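Local coordinates for protein alanine racemase 1 (PDB 4Y2W) that is an alanine racemase, a two-chain protein whose subunits each join an eight-stranded parallel beta/alpha barrel to a second, largely beta-stranded part, at residues K26-K31 with Y217-M222; D175-C180 with R237-V242; I142-A147 with M188-S193; F54-G59 with K77-P82. The protein carries 1 engineered substitution. All blocks are in the same frame, centred on the assembly; numbering follows the deposited sequence.

Contact 1 of 4, residues K26-K31 with Y217-M222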
loop_
_atom_site.group_PDB
_atom_site.type_symbol
_atom_site.label_atom_id
_atom_site.label_comp_id
_atom_site.label_asym_id
_atom_site.label_seq_id
_atom_site.Cartn_x
_atom_site.Cartn_y
_atom_site.Cartn_z
ATOM N N LYS A 26 23.200 -3.064 19.459
ATOM C CA LYS A 26 23.956 -3.888 20.407
ATOM C C LYS A 26 24.986 -3.083 21.211
ATOM O O LYS A 26 25.258 -3.401 22.370
ATOM C CB LYS A 26 24.645 -5.052 19.686
ATOM C CG LYS A 26 23.681 -6.134 19.222
ATOM C CD LYS A 26 24.401 -7.361 18.674
ATOM C CE LYS A 26 24.896 -8.283 19.780
ATOM N NZ LYS A 26 23.786 -8.869 20.584
ATOM N N LYS A 27 25.552 -2.046 20.599
ATOM C CA LYS A 27 26.506 -1.172 21.282
ATOM C C LYS A 27 25.844 -0.371 22.404
ATOM O O LYS A 27 26.457 -0.145 23.444
ATOM C CB LYS A 27 27.167 -0.213 20.287
ATOM C CG LYS A 27 28.047 -0.897 19.251
ATOM C CD LYS A 27 28.512 0.083 18.184
ATOM C CE LYS A 27 29.478 -0.570 17.205
ATOM N NZ LYS A 27 29.970 0.384 16.173
ATOM N N ILE A 28 24.596 0.044 22.187
ATOM C CA ILE A 28 23.847 0.854 23.157
ATOM C C ILE A 28 23.413 0.036 24.375
ATOM O O ILE A 28 23.500 0.515 25.508
ATOM C CB ILE A 28 22.586 1.494 22.516
ATOM C CG1 ILE A 28 22.965 2.382 21.321
ATOM C CG2 ILE A 28 21.792 2.297 23.545
ATOM C CD1 ILE A 28 24.031 3.416 21.618
ATOM N N VAL A 29 22.935 -1.183 24.136
ATOM C CA VAL A 29 22.471 -2.063 25.215
ATOM C C VAL A 29 23.612 -2.910 25.768
ATOM O O VAL A 29 24.688 -2.987 25.174
ATOM C CB VAL A 29 21.320 -2.996 24.757
ATOM C CG1 VAL A 29 20.208 -2.190 24.099
ATOM C CG2 VAL A 29 21.822 -4.090 23.819
ATOM N N GLY A 30 23.362 -3.553 26.905
ATOM C CA GLY A 30 24.348 -4.429 27.533
ATOM C C GLY A 30 24.645 -5.657 26.692
ATOM O O GLY A 30 23.998 -5.897 25.672
ATOM N N LYS A 31 25.629 -6.439 27.124
ATOM C CA LYS A 31 26.021 -7.643 26.396
ATOM C C LYS A 31 25.060 -8.803 26.680
ATOM O O LYS A 31 24.955 -9.737 25.880
ATOM C CB LYS A 31 27.462 -8.033 26.743
ATOM C CG LYS A 31 28.162 -8.831 25.653
ATOM C CD LYS A 31 29.676 -8.715 25.751
ATOM C CE LYS A 31 30.360 -9.327 24.538
ATOM N NZ LYS A 31 30.141 -10.797 24.448
ATOM N N TYR A 217 17.347 2.686 31.651
ATOM C CA TYR A 217 16.687 1.800 32.617
ATOM C C TYR A 217 15.662 0.862 31.981
ATOM O O TYR A 217 15.468 -0.258 32.457
ATOM C CB TYR A 217 16.025 2.607 33.746
ATOM C CG TYR A 217 14.938 3.580 33.325
ATOM C CD1 TYR A 217 13.633 3.149 33.095
ATOM C CD2 TYR A 217 15.207 4.940 33.199
ATOM C CE1 TYR A 217 12.638 4.040 32.723
ATOM C CE2 TYR A 217 14.217 5.838 32.832
ATOM C CZ TYR A 217 12.936 5.385 32.597
ATOM O OH TYR A 217 11.953 6.276 32.235
ATOM N N SER A 218 15.017 1.318 30.908
ATOM C CA SER A 218 13.952 0.550 30.244
ATOM C C SER A 218 14.430 -0.709 29.510
ATOM O O SER A 218 13.610 -1.554 29.146
ATOM C CB SER A 218 13.185 1.446 29.263
ATOM O OG SER A 218 14.036 1.944 28.245
ATOM N N HIS A 219 15.741 -0.829 29.300
ATOM C CA HIS A 219 16.331 -1.947 28.552
ATOM C C HIS A 219 15.851 -3.321 29.025
ATOM O O HIS A 219 15.498 -4.167 28.203
ATOM C CB HIS A 219 17.862 -1.885 28.625
ATOM C CG HIS A 219 18.461 -0.763 27.834
ATOM N ND1 HIS A 219 19.787 -0.742 27.461
ATOM C CD2 HIS A 219 17.911 0.367 27.331
ATOM C CE1 HIS A 219 20.033 0.359 26.775
ATOM N NE2 HIS A 219 18.910 1.048 26.680
ATOM N N LEU A 220 15.849 -3.533 30.342
ATOM C CA LEU A 220 15.393 -4.790 30.958
ATOM C C LEU A 220 16.075 -6.025 30.337
ATOM O O LEU A 220 17.267 -5.978 30.040
ATOM C CB LEU A 220 13.860 -4.889 30.905
ATOM C CG LEU A 220 13.066 -3.789 31.616
ATOM C CD1 LEU A 220 11.587 -3.909 31.288
ATOM C CD2 LEU A 220 13.283 -3.846 33.120
ATOM N N ASP A 221 15.333 -7.114 30.139
ATOM C CA ASP A 221 15.900 -8.358 29.613
ATOM C C ASP A 221 15.936 -8.380 28.085
ATOM O O ASP A 221 16.772 -9.063 27.495
ATOM C CB ASP A 221 15.098 -9.564 30.110
ATOM C CG ASP A 221 14.978 -9.606 31.622
ATOM O OD1 ASP A 221 16.014 -9.535 32.313
ATOM O OD2 ASP A 221 13.835 -9.706 32.117
ATOM N N MET A 222 15.017 -7.653 27.451
ATOM C CA MET A 222 14.951 -7.597 25.992
ATOM C C MET A 222 14.505 -6.219 25.506
ATOM O O MET A 222 13.837 -5.473 26.221
ATOM C CB MET A 222 14.014 -8.688 25.461
ATOM C CG MET A 222 14.108 -8.931 23.963
ATOM S SD MET A 222 13.339 -10.478 23.450
ATOM C CE MET A 222 11.655 -10.227 24.008
#

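Contact 2 of 4, residues D175-C180 with R237-V242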
loop_
_atom_site.group_PDB
_atom_site.type_symbol
_atom_site.label_atom_id
_atom_site.label_comp_id
_atom_site.label_asym_id
_atom_site.label_seq_id
_atom_site.Cartn_x
_atom_site.Cartn_y
_atom_site.Cartn_z
ATOM N N ASP A 175 9.003 12.093 24.211
ATOM C CA ASP A 175 9.965 12.350 25.282
ATOM C C ASP A 175 9.319 12.983 26.519
ATOM O O ASP A 175 9.828 13.957 27.073
ATOM C CB ASP A 175 11.137 13.199 24.769
ATOM C CG ASP A 175 12.379 13.070 25.635
ATOM O OD1 ASP A 175 12.635 11.968 26.167
ATOM O OD2 ASP A 175 13.108 14.071 25.777
ATOM N N ASP A 176 8.186 12.421 26.930
ATOM C CA ASP A 176 7.587 12.725 28.221
ATOM C C ASP A 176 8.227 11.772 29.222
ATOM O O ASP A 176 7.753 10.649 29.424
ATOM C CB ASP A 176 6.065 12.542 28.171
ATOM C CG ASP A 176 5.372 12.949 29.465
ATOM O OD1 ASP A 176 6.051 13.181 30.491
ATOM O OD2 ASP A 176 4.127 13.032 29.451
ATOM N N ARG A 177 9.317 12.231 29.835
ATOM C CA ARG A 177 10.139 11.393 30.710
ATOM C C ARG A 177 9.391 11.005 31.984
ATOM O O ARG A 177 9.538 9.885 32.476
ATOM C CB ARG A 177 11.443 12.111 31.069
ATOM C CG ARG A 177 12.312 12.485 29.873
ATOM C CD ARG A 177 13.466 11.514 29.643
ATOM N NE ARG A 177 14.201 11.838 28.415
ATOM C CZ ARG A 177 15.448 11.454 28.134
ATOM N NH1 ARG A 177 16.157 10.725 28.991
ATOM N NH2 ARG A 177 16.000 11.814 26.980
ATOM N N ASP A 178 8.591 11.929 32.510
ATOM C CA ASP A 178 7.783 11.667 33.702
ATOM C C ASP A 178 6.784 10.532 33.490
ATOM O O ASP A 178 6.582 9.709 34.385
ATOM C CB ASP A 178 7.032 12.929 34.142
ATOM C CG ASP A 178 7.946 13.966 34.773
ATOM O OD1 ASP A 178 9.185 13.862 34.632
ATOM O OD2 ASP A 178 7.414 14.892 35.417
ATOM N N TYR A 179 6.164 10.489 32.312
ATOM C CA TYR A 179 5.201 9.436 31.998
ATOM C C TYR A 179 5.898 8.104 31.720
ATOM O O TYR A 179 5.424 7.056 32.149
ATOM C CB TYR A 179 4.315 9.832 30.816
ATOM C CG TYR A 179 2.993 9.098 30.791
ATOM C CD1 TYR A 179 2.041 9.322 31.779
ATOM C CD2 TYR A 179 2.693 8.184 29.785
ATOM C CE1 TYR A 179 0.827 8.659 31.770
ATOM C CE2 TYR A 179 1.479 7.515 29.767
ATOM C CZ TYR A 179 0.550 7.759 30.763
ATOM O OH TYR A 179 -0.661 7.107 30.765
ATOM N N CYS A 180 7.023 8.145 31.011
ATOM C CA CYS A 180 7.833 6.945 30.796
ATOM C C CYS A 180 8.304 6.350 32.127
ATOM O O CYS A 180 8.203 5.142 32.343
ATOM C CB CYS A 180 9.039 7.251 29.903
ATOM S SG CYS A 180 8.647 7.533 28.158
ATOM N N ARG A 237 12.665 14.221 19.048
ATOM C CA ARG A 237 13.066 14.312 20.458
ATOM C C ARG A 237 13.809 13.057 20.939
ATOM O O ARG A 237 13.481 12.489 21.985
ATOM C CB ARG A 237 11.847 14.555 21.354
ATOM C CG ARG A 237 10.889 15.640 20.882
ATOM C CD ARG A 237 10.116 16.234 22.054
ATOM N NE ARG A 237 8.672 16.260 21.826
ATOM C CZ ARG A 237 8.035 17.109 21.019
ATOM N NH1 ARG A 237 8.704 18.027 20.323
ATOM N NH2 ARG A 237 6.713 17.032 20.900
ATOM N N VAL A 238 14.815 12.640 20.177
ATOM C CA VAL A 238 15.652 11.496 20.538
ATOM C C VAL A 238 17.117 11.895 20.383
ATOM O O VAL A 238 17.438 12.803 19.617
ATOM C CB VAL A 238 15.333 10.242 19.689
ATOM C CG1 VAL A 238 13.883 9.826 19.882
ATOM C CG2 VAL A 238 15.624 10.474 18.212
ATOM N N GLU A 239 17.999 11.213 21.108
ATOM C CA GLU A 239 19.399 11.633 21.217
ATOM C C GLU A 239 20.232 11.383 19.950
ATOM O O GLU A 239 21.116 12.183 19.629
ATOM C CB GLU A 239 20.052 10.988 22.442
ATOM C CG GLU A 239 19.402 11.425 23.750
ATOM C CD GLU A 239 20.137 10.945 24.987
ATOM O OE1 GLU A 239 21.040 10.091 24.865
ATOM O OE2 GLU A 239 19.802 11.426 26.090
ATOM N N ARG A 240 19.947 10.289 19.242
ATOM C CA ARG A 240 20.604 9.972 17.961
ATOM C C ARG A 240 22.106 9.724 18.108
ATOM O O ARG A 240 22.898 10.138 17.257
ATOM C CB ARG A 240 20.353 11.075 16.910
ATOM C CG ARG A 240 18.885 11.426 16.700
ATOM C CD ARG A 240 18.685 12.510 15.646
ATOM N NE ARG A 240 17.259 12.722 15.362
ATOM C CZ ARG A 240 16.692 12.721 14.152
ATOM N NH1 ARG A 240 17.409 12.546 13.044
ATOM N NH2 ARG A 240 15.380 12.917 14.048
ATOM N N LYS A 241 22.490 9.030 19.180
ATOM C CA LYS A 241 23.903 8.746 19.452
ATOM C C LYS A 241 24.450 7.620 18.559
ATOM O O LYS A 241 25.666 7.431 18.462
ATOM C CB LYS A 241 24.115 8.423 20.941
ATOM C CG LYS A 241 23.858 6.975 21.341
ATOM C CD LYS A 241 23.901 6.785 22.854
ATOM C CE LYS A 241 22.509 6.719 23.475
ATOM N NZ LYS A 241 21.711 7.958 23.251
ATOM N N VAL A 242 23.545 6.875 17.924
ATOM C CA VAL A 242 23.912 5.807 16.990
ATOM C C VAL A 242 24.195 6.354 15.589
ATOM O O VAL A 242 23.686 7.409 15.216
ATOM C CB VAL A 242 22.816 4.716 16.912
ATOM C CG1 VAL A 242 22.566 4.118 18.289
ATOM C CG2 VAL A 242 21.517 5.260 16.323
#

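Contact 3 of 4, residues I142-A147 with M188-S193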
loop_
_atom_site.group_PDB
_atom_site.type_symbol
_atom_site.label_atom_id
_atom_site.label_comp_id
_atom_site.label_asym_id
_atom_site.label_seq_id
_atom_site.Cartn_x
_atom_site.Cartn_y
_atom_site.Cartn_z
ATOM N N ILE A 142 -5.368 -3.811 32.387
ATOM C CA ILE A 142 -5.412 -2.517 33.077
ATOM C C ILE A 142 -5.682 -2.690 34.576
ATOM O O ILE A 142 -5.161 -1.921 35.387
ATOM C CB ILE A 142 -6.429 -1.530 32.445
ATOM C CG1 ILE A 142 -7.827 -2.150 32.324
ATOM C CG2 ILE A 142 -5.931 -1.073 31.082
ATOM C CD1 ILE A 142 -8.918 -1.137 32.049
ATOM N N ASP A 143 -6.493 -3.688 34.936
ATOM C CA ASP A 143 -6.705 -4.066 36.331
ATOM C C ASP A 143 -5.541 -4.963 36.752
ATOM O O ASP A 143 -5.506 -6.146 36.413
ATOM C CB ASP A 143 -8.051 -4.791 36.479
ATOM C CG ASP A 143 -8.378 -5.168 37.920
ATOM O OD1 ASP A 143 -7.494 -5.094 38.799
ATOM O OD2 ASP A 143 -9.536 -5.557 38.172
ATOM N N PHE A 144 -4.588 -4.388 37.481
ATOM C CA PHE A 144 -3.364 -5.098 37.882
ATOM C C PHE A 144 -3.653 -6.189 38.911
ATOM O O PHE A 144 -2.922 -7.177 39.006
ATOM C CB PHE A 144 -2.334 -4.111 38.448
ATOM C CG PHE A 144 -1.586 -3.330 37.395
ATOM C CD1 PHE A 144 -2.189 -2.962 36.194
ATOM C CD2 PHE A 144 -0.272 -2.938 37.619
ATOM C CE1 PHE A 144 -1.494 -2.240 35.238
ATOM C CE2 PHE A 144 0.427 -2.215 36.666
ATOM C CZ PHE A 144 -0.185 -1.864 35.475
ATOM N N ASP A 145 -4.723 -5.994 39.677
ATOM C CA ASP A 145 -5.173 -6.966 40.670
ATOM C C ASP A 145 -5.669 -8.241 39.978
ATOM O O ASP A 145 -5.301 -9.353 40.355
ATOM C CB ASP A 145 -6.290 -6.346 41.521
ATOM C CG ASP A 145 -6.440 -7.011 42.867
ATOM O OD1 ASP A 145 -5.429 -7.130 43.587
ATOM O OD2 ASP A 145 -7.577 -7.397 43.214
ATOM N N LEU A 146 -6.501 -8.056 38.957
ATOM C CA LEU A 146 -6.960 -9.145 38.100
ATOM C C LEU A 146 -5.799 -9.804 37.360
ATOM O O LEU A 146 -5.775 -11.022 37.185
ATOM C CB LEU A 146 -7.970 -8.613 37.080
ATOM C CG LEU A 146 -8.437 -9.573 35.980
ATOM C CD1 LEU A 146 -9.109 -10.794 36.591
ATOM C CD2 LEU A 146 -9.372 -8.863 35.012
ATOM N N ALA A 147 -4.852 -8.986 36.909
ATOM C CA ALA A 147 -3.704 -9.471 36.152
ATOM C C ALA A 147 -2.905 -10.499 36.943
ATOM O O ALA A 147 -2.592 -11.570 36.428
ATOM C CB ALA A 147 -2.811 -8.310 35.740
ATOM N N MET A 188 7.161 -2.516 36.756
ATOM C CA MET A 188 8.029 -3.191 37.725
ATOM C C MET A 188 7.286 -3.532 39.024
ATOM O O MET A 188 7.583 -4.542 39.656
ATOM C CB MET A 188 9.264 -2.338 38.041
ATOM C CG MET A 188 10.179 -2.043 36.854
ATOM S SD MET A 188 10.677 -3.457 35.842
ATOM C CE MET A 188 11.164 -4.631 37.101
ATOM N N ASN A 189 6.319 -2.700 39.407
ATOM C CA ASN A 189 5.509 -2.948 40.604
ATOM C C ASN A 189 4.586 -4.159 40.470
ATOM O O ASN A 189 4.315 -4.851 41.455
ATOM C CB ASN A 189 4.699 -1.701 40.979
ATOM C CG ASN A 189 5.559 -0.603 41.596
ATOM O OD1 ASN A 189 6.790 -0.611 41.488
ATOM N ND2 ASN A 189 4.909 0.350 42.250
ATOM N N LEU A 190 4.104 -4.414 39.259
ATOM C CA LEU A 190 3.357 -5.636 38.984
ATOM C C LEU A 190 4.278 -6.858 39.007
ATOM O O LEU A 190 3.863 -7.935 39.434
ATOM C CB LEU A 190 2.644 -5.549 37.634
ATOM C CG LEU A 190 1.706 -6.710 37.286
ATOM C CD1 LEU A 190 0.591 -6.835 38.314
ATOM C CD2 LEU A 190 1.127 -6.529 35.891
ATOM N N ILE A 191 5.518 -6.688 38.546
ATOM C CA ILE A 191 6.495 -7.782 38.523
ATOM C C ILE A 191 6.951 -8.153 39.937
ATOM O O ILE A 191 7.052 -9.334 40.269
ATOM C CB ILE A 191 7.741 -7.442 37.669
ATOM C CG1 ILE A 191 7.354 -7.092 36.226
ATOM C CG2 ILE A 191 8.735 -8.598 37.682
ATOM C CD1 ILE A 191 6.492 -8.122 35.531
ATOM N N SER A 192 7.235 -7.141 40.759
ATOM C CA SER A 192 7.596 -7.357 42.162
ATOM C C SER A 192 6.534 -8.183 42.883
ATOM O O SER A 192 6.857 -9.106 43.629
ATOM C CB SER A 192 7.781 -6.022 42.892
ATOM O OG SER A 192 9.007 -5.415 42.535
ATOM N N SER A 193 5.271 -7.846 42.651
ATOM C CA SER A 193 4.164 -8.570 43.259
ATOM C C SER A 193 4.134 -10.031 42.799
ATOM O O SER A 193 3.841 -10.928 43.592
ATOM C CB SER A 193 2.836 -7.882 42.938
ATOM O OG SER A 193 1.848 -8.245 43.881
#

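Contact 4 of 4, residues F54-G59 with K77-P82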
loop_
_atom_site.group_PDB
_atom_site.type_symbol
_atom_site.label_atom_id
_atom_site.label_comp_id
_atom_site.label_asym_id
_atom_site.label_seq_id
_atom_site.Cartn_x
_atom_site.Cartn_y
_atom_site.Cartn_z
ATOM N N PHE A 54 18.491 -12.347 6.750
ATOM C CA PHE A 54 19.795 -11.734 7.005
ATOM C C PHE A 54 20.017 -11.306 8.459
ATOM O O PHE A 54 21.160 -11.277 8.924
ATOM C CB PHE A 54 20.053 -10.578 6.030
ATOM C CG PHE A 54 20.694 -11.021 4.746
ATOM C CD1 PHE A 54 19.966 -11.731 3.801
ATOM C CD2 PHE A 54 22.038 -10.773 4.502
ATOM C CE1 PHE A 54 20.563 -12.163 2.627
ATOM C CE2 PHE A 54 22.640 -11.203 3.329
ATOM C CZ PHE A 54 21.903 -11.900 2.391
ATOM N N LEU A 55 18.943 -10.985 9.179
ATOM C CA LEU A 55 19.047 -10.716 10.616
ATOM C C LEU A 55 19.228 -12.016 11.413
ATOM O O LEU A 55 19.876 -12.021 12.465
ATOM C CB LEU A 55 17.830 -9.934 11.120
ATOM C CG LEU A 55 17.725 -8.479 10.651
ATOM C CD1 LEU A 55 16.403 -7.874 11.101
ATOM C CD2 LEU A 55 18.889 -7.640 11.154
ATOM N N GLU A 56 18.667 -13.115 10.907
ATOM C CA GLU A 56 18.887 -14.436 11.499
ATOM C C GLU A 56 20.357 -14.863 11.391
ATOM O O GLU A 56 20.893 -15.453 12.329
ATOM C CB GLU A 56 17.979 -15.483 10.848
ATOM C CG GLU A 56 18.093 -16.873 11.457
ATOM C CD GLU A 56 17.098 -17.858 10.867
ATOM O OE1 GLU A 56 16.988 -17.922 9.625
ATOM O OE2 GLU A 56 16.434 -18.577 11.643
ATOM N N LYS A 57 20.998 -14.574 10.256
ATOM C CA LYS A 57 22.439 -14.815 10.096
ATOM C C LYS A 57 23.238 -13.977 11.096
ATOM O O LYS A 57 24.242 -14.435 11.644
ATOM C CB LYS A 57 22.917 -14.465 8.679
ATOM C CG LYS A 57 22.393 -15.348 7.551
ATOM C CD LYS A 57 22.856 -14.803 6.200
ATOM C CE LYS A 57 22.099 -15.393 5.016
ATOM N NZ LYS A 57 22.691 -16.660 4.499
ATOM N N GLU A 58 22.778 -12.749 11.328
ATOM C CA GLU A 58 23.471 -11.804 12.207
ATOM C C GLU A 58 23.345 -12.162 13.694
ATOM O O GLU A 58 24.048 -11.594 14.526
ATOM C CB GLU A 58 22.951 -10.381 11.962
ATOM C CG GLU A 58 23.970 -9.286 12.235
ATOM C CD GLU A 58 25.147 -9.309 11.271
ATOM O OE1 GLU A 58 26.262 -8.923 11.689
ATOM O OE2 GLU A 58 24.965 -9.707 10.099
ATOM N N GLY A 59 22.441 -13.084 14.022
ATOM C CA GLY A 59 22.341 -13.640 15.371
ATOM C C GLY A 59 21.319 -12.955 16.260
ATOM O O GLY A 59 21.517 -12.852 17.469
ATOM N N LYS A 77 9.229 -19.669 5.089
ATOM C CA LYS A 77 10.532 -19.470 4.445
ATOM C C LYS A 77 11.728 -19.972 5.273
ATOM O O LYS A 77 12.868 -19.578 5.018
ATOM C CB LYS A 77 10.709 -17.993 4.069
ATOM C CG LYS A 77 9.757 -17.526 2.974
ATOM C CD LYS A 77 10.138 -18.094 1.608
ATOM C CE LYS A 77 9.013 -17.947 0.594
ATOM N NZ LYS A 77 8.717 -16.522 0.283
ATOM N N GLY A 78 11.473 -20.848 6.242
ATOM C CA GLY A 78 12.541 -21.536 6.974
ATOM C C GLY A 78 13.226 -20.734 8.068
ATOM O O GLY A 78 14.368 -21.027 8.432
ATOM N N ILE A 79 12.536 -19.730 8.603
ATOM C CA ILE A 79 13.075 -18.936 9.704
ATOM C C ILE A 79 12.918 -19.723 11.008
ATOM O O ILE A 79 11.804 -20.086 11.389
ATOM C CB ILE A 79 12.375 -17.561 9.811
ATOM C CG1 ILE A 79 12.593 -16.736 8.533
ATOM C CG2 ILE A 79 12.867 -16.792 11.031
ATOM C CD1 ILE A 79 14.009 -16.235 8.323
ATOM N N LYS A 80 14.046 -19.996 11.664
ATOM C CA LYS A 80 14.090 -20.774 12.911
ATOM C C LYS A 80 13.955 -19.883 14.143
ATOM O O LYS A 80 13.444 -20.320 15.175
ATOM C CB LYS A 80 15.411 -21.542 13.013
ATOM C CG LYS A 80 15.709 -22.475 11.847
ATOM C CD LYS A 80 17.178 -22.880 11.834
ATOM C CE LYS A 80 17.548 -23.633 10.564
ATOM N NZ LYS A 80 16.821 -24.928 10.437
ATOM N N THR A 81 14.439 -18.646 14.029
ATOM C CA THR A 81 14.372 -17.653 15.101
ATOM C C THR A 81 12.980 -17.619 15.747
ATOM O O THR A 81 11.976 -17.719 15.041
ATOM C CB THR A 81 14.700 -16.245 14.554
ATOM O OG1 THR A 81 15.915 -16.288 13.795
ATOM C CG2 THR A 81 14.860 -15.233 15.680
ATOM N N PRO A 82 12.913 -17.490 17.089
ATOM C CA PRO A 82 11.607 -17.344 17.740
ATOM C C PRO A 82 10.874 -16.091 17.273
ATOM O O PRO A 82 11.503 -15.051 17.076
ATOM C CB PRO A 82 11.962 -17.225 19.229
ATOM C CG PRO A 82 13.305 -17.856 19.359
ATOM C CD PRO A 82 14.011 -17.544 18.074
#

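Contact 1 of 4, residues K26-K31 with Y217-M222
The imidazole of His219 reaches across to the end of helix 15-28, where it meets Val29 and the last helical residue, Ile28. CB of His219 points toward the helix end, and with CG anti to the carbonyl carbon (chi1 -71°) the ring is carried up against Val29. There CG1 of Val29 lies 3.7 Å from His219 ND1 and as close to CE1, approaching the ring obliquely. Val29 turns this methyl beside its own backbone N, opposite its carbonyl carbon (chi1 -52°). A second approach comes from the backbone: Ile28 O stands at the ring edge, near its plane, 3.7 Å from His219 CE1. The side chain of Ile28 runs roughly at right angles to the histidine and adds its CG2 methyl, 4.2 Å from CE1. In this beta/alpha barrel the two segments lead into strands 34-38 and 222-224, the first and last of the barrel, so the contact lies where the barrel closes. His219 NE2 is bonded to Ile212 O, which fixes the rotation of the ring and implies a proton on NE2. The opposite nitrogen, ND1, is consequently probably the unprotonated one, set against a valine methyl.

Contact 2 of 4, residues D175-C180 with R237-V242
Arg177 and Glu239 face each other at the surface and carry the ionic part of this contact. Their side chains cross at about a right angle, and Glu239 OE2 stands at the guanidinium edge, near its plane, 3.9 Å from Arg177 NH2: a long salt bridge, with the two flat groups turned 37° apart. Each partner is held more closely within its own segment. Arg177 NE gives a bond of 2.7 Å to Asp175 OD1 on the syn side of the carboxylate, though bent, with an angle of 133° at the hydrogen. Lys241 NZ reaches the other oxygen of the glutamate, OE1, at 2.8 Å from the anti side, and bonds Leu213 O as well. Asp175, Arg177, Glu239 and Lys241 thus form one network of alternating charges.

Van der Waals contact across the segments is made by Asp175 and Arg237. CB of Asp175 touches Arg237 CB at 3.7 Å and lies equally near Arg237 O, whereas the polar end of Arg237 turns elsewhere, its NE bonding Glu174 O.

Capping supplies the third kind of interaction: Asp176, the N-cap of helix 177-195, accepts from Tyr179 N through OD1 at 3.3 Å.

The helix start is thereby joined to the segment running from barrel strand 222-224 toward strand 248-260 of the mixed sheet. It also borders the second subunit, whose Lys270 makes a cation-pi contact with Tyr179. Because the one ionic link across is long and its residues are exposed, the attraction is probably weakened by solvent, and the shorter bridges within each segment may do more to fix where the charges sit.

Contact 3 of 4, residues I142-A147 with M188-S193
Asp143 OD1 caps the helix that begins with Phe144, the residue that packs on Leu190 of helix 177-195. Two backbone groups grip this oxygen. Leu146 N approaches from above the carboxylate plane in a nearly straight bond of 3.1 Å (168° at the hydrogen), while Asp145 N adds a weak, bent one of 3.0 Å. With these two N-H groups engaged, the first turn of helix 144-155 is closed at its start, and Ala147 N continues it by bonding Asp143 O.

The contact between the helices is itself apolar. Phe144 and Leu190 both direct CB toward the other segment. Leu190 places CG anti to its backbone N (chi1 -174°), which carries the branch toward helix 144-155, where the two methyls meet different targets. CD2 stands over one face of the Phe144 ring, 4.2 Å above the plane and offset toward the rim; it also approaches Ala147 CB at 4.3 Å. CD1 reaches back to the main chain, 3.6 Å from Phe144 O. Nearer the root of the leucine, CB lies 3.9 Å from Phe144 CD2. The branched end of the leucine is thereby set between the face of Phe144, the carbonyl oxygen of the same residue and the methyl of Ala147, three residues on.

Helix 144-155 follows barrel strand 126-131 and helix 177-195 follows strand 160-166, so the pair are consecutive outer helices of the beta/alpha barrel. Leu190 also touches Ile132, just beyond strand 126-131, while Ile142 packs on Asp259 of the second subunit.

Contact 4 of 4, residues F54-G59 with K77-P82
Glu56 and Thr81 lie alongside each other and run in opposite directions, so that the carboxylate of the glutamate passes the threonine hydroxyl and reaches the backbone beyond it. The glutamate is stretched out to do this: CG stands anti to the backbone N (chi1 -177°) and the chain stays extended through CD. One oxygen, OE2, takes all three hydrogen bonds of the contact. Lys80 N meets it on the syn side at 2.8 Å, close to the carboxylate plane, and Thr81 N meets it on the anti side at 3.1 Å, tilted 28° from that plane. The hydroxyl of Thr81 donates from above the plane, OG1 to OE2 being 3.2 Å; its position beside the threonine's own backbone N lets one residue offer two donors to the same oxygen.

Both segments lie at the ends of helices of the beta/alpha barrel: helix 48-58 leads into strand 62-65, and residues 77-82 carry the chain from helix 68-76 to the neighbouring strand 83-85. Both helices end in a Schellman motif, with Gly59 and Gly78 as the residues of positive phi.

Ile79 likewise slides past Glu56 in the opposite direction, beside the other oxygen: its CD1 methyl lies 3.7 Å from OE1. CB of Lys80 lies 3.4 Å from Glu56 OE2, but the chain leads away, leaving NZ 6.5 Å from that oxygen. The nearby ammonium may still contribute some electrostatic attraction without a bond. Arg75 NH1 bonds the carbonyl oxygens of Ile79 and Thr81, which would hold the backbone that presents the two N-H groups to Glu56.

How the contacts relate
Contacts 1, 3 and 4 all join parts of the beta/alpha barrel, while contact 2 ties it to the segment leading out to the mixed sheet. Contacts 1 and 2, their centres about 15 Å apart, touch directly, Ile28 CG1 lying 3.5 Å from Val242 CG1. Contact 1 also reaches contact 3, through Leu220 CD2 and Met188 SD at 3.8 Å. Contacts 2 and 3 share helix 177-195 but stay about 9 Å apart at their nearest atoms. Contact 4 stands about 6 Å from contact 1 at the nearest atoms and farthest, about 34 Å between centres, from contact 3. None of the four includes a residue of the alanine pockets; His168, which lines one, precedes segment 175-180 by seven residues.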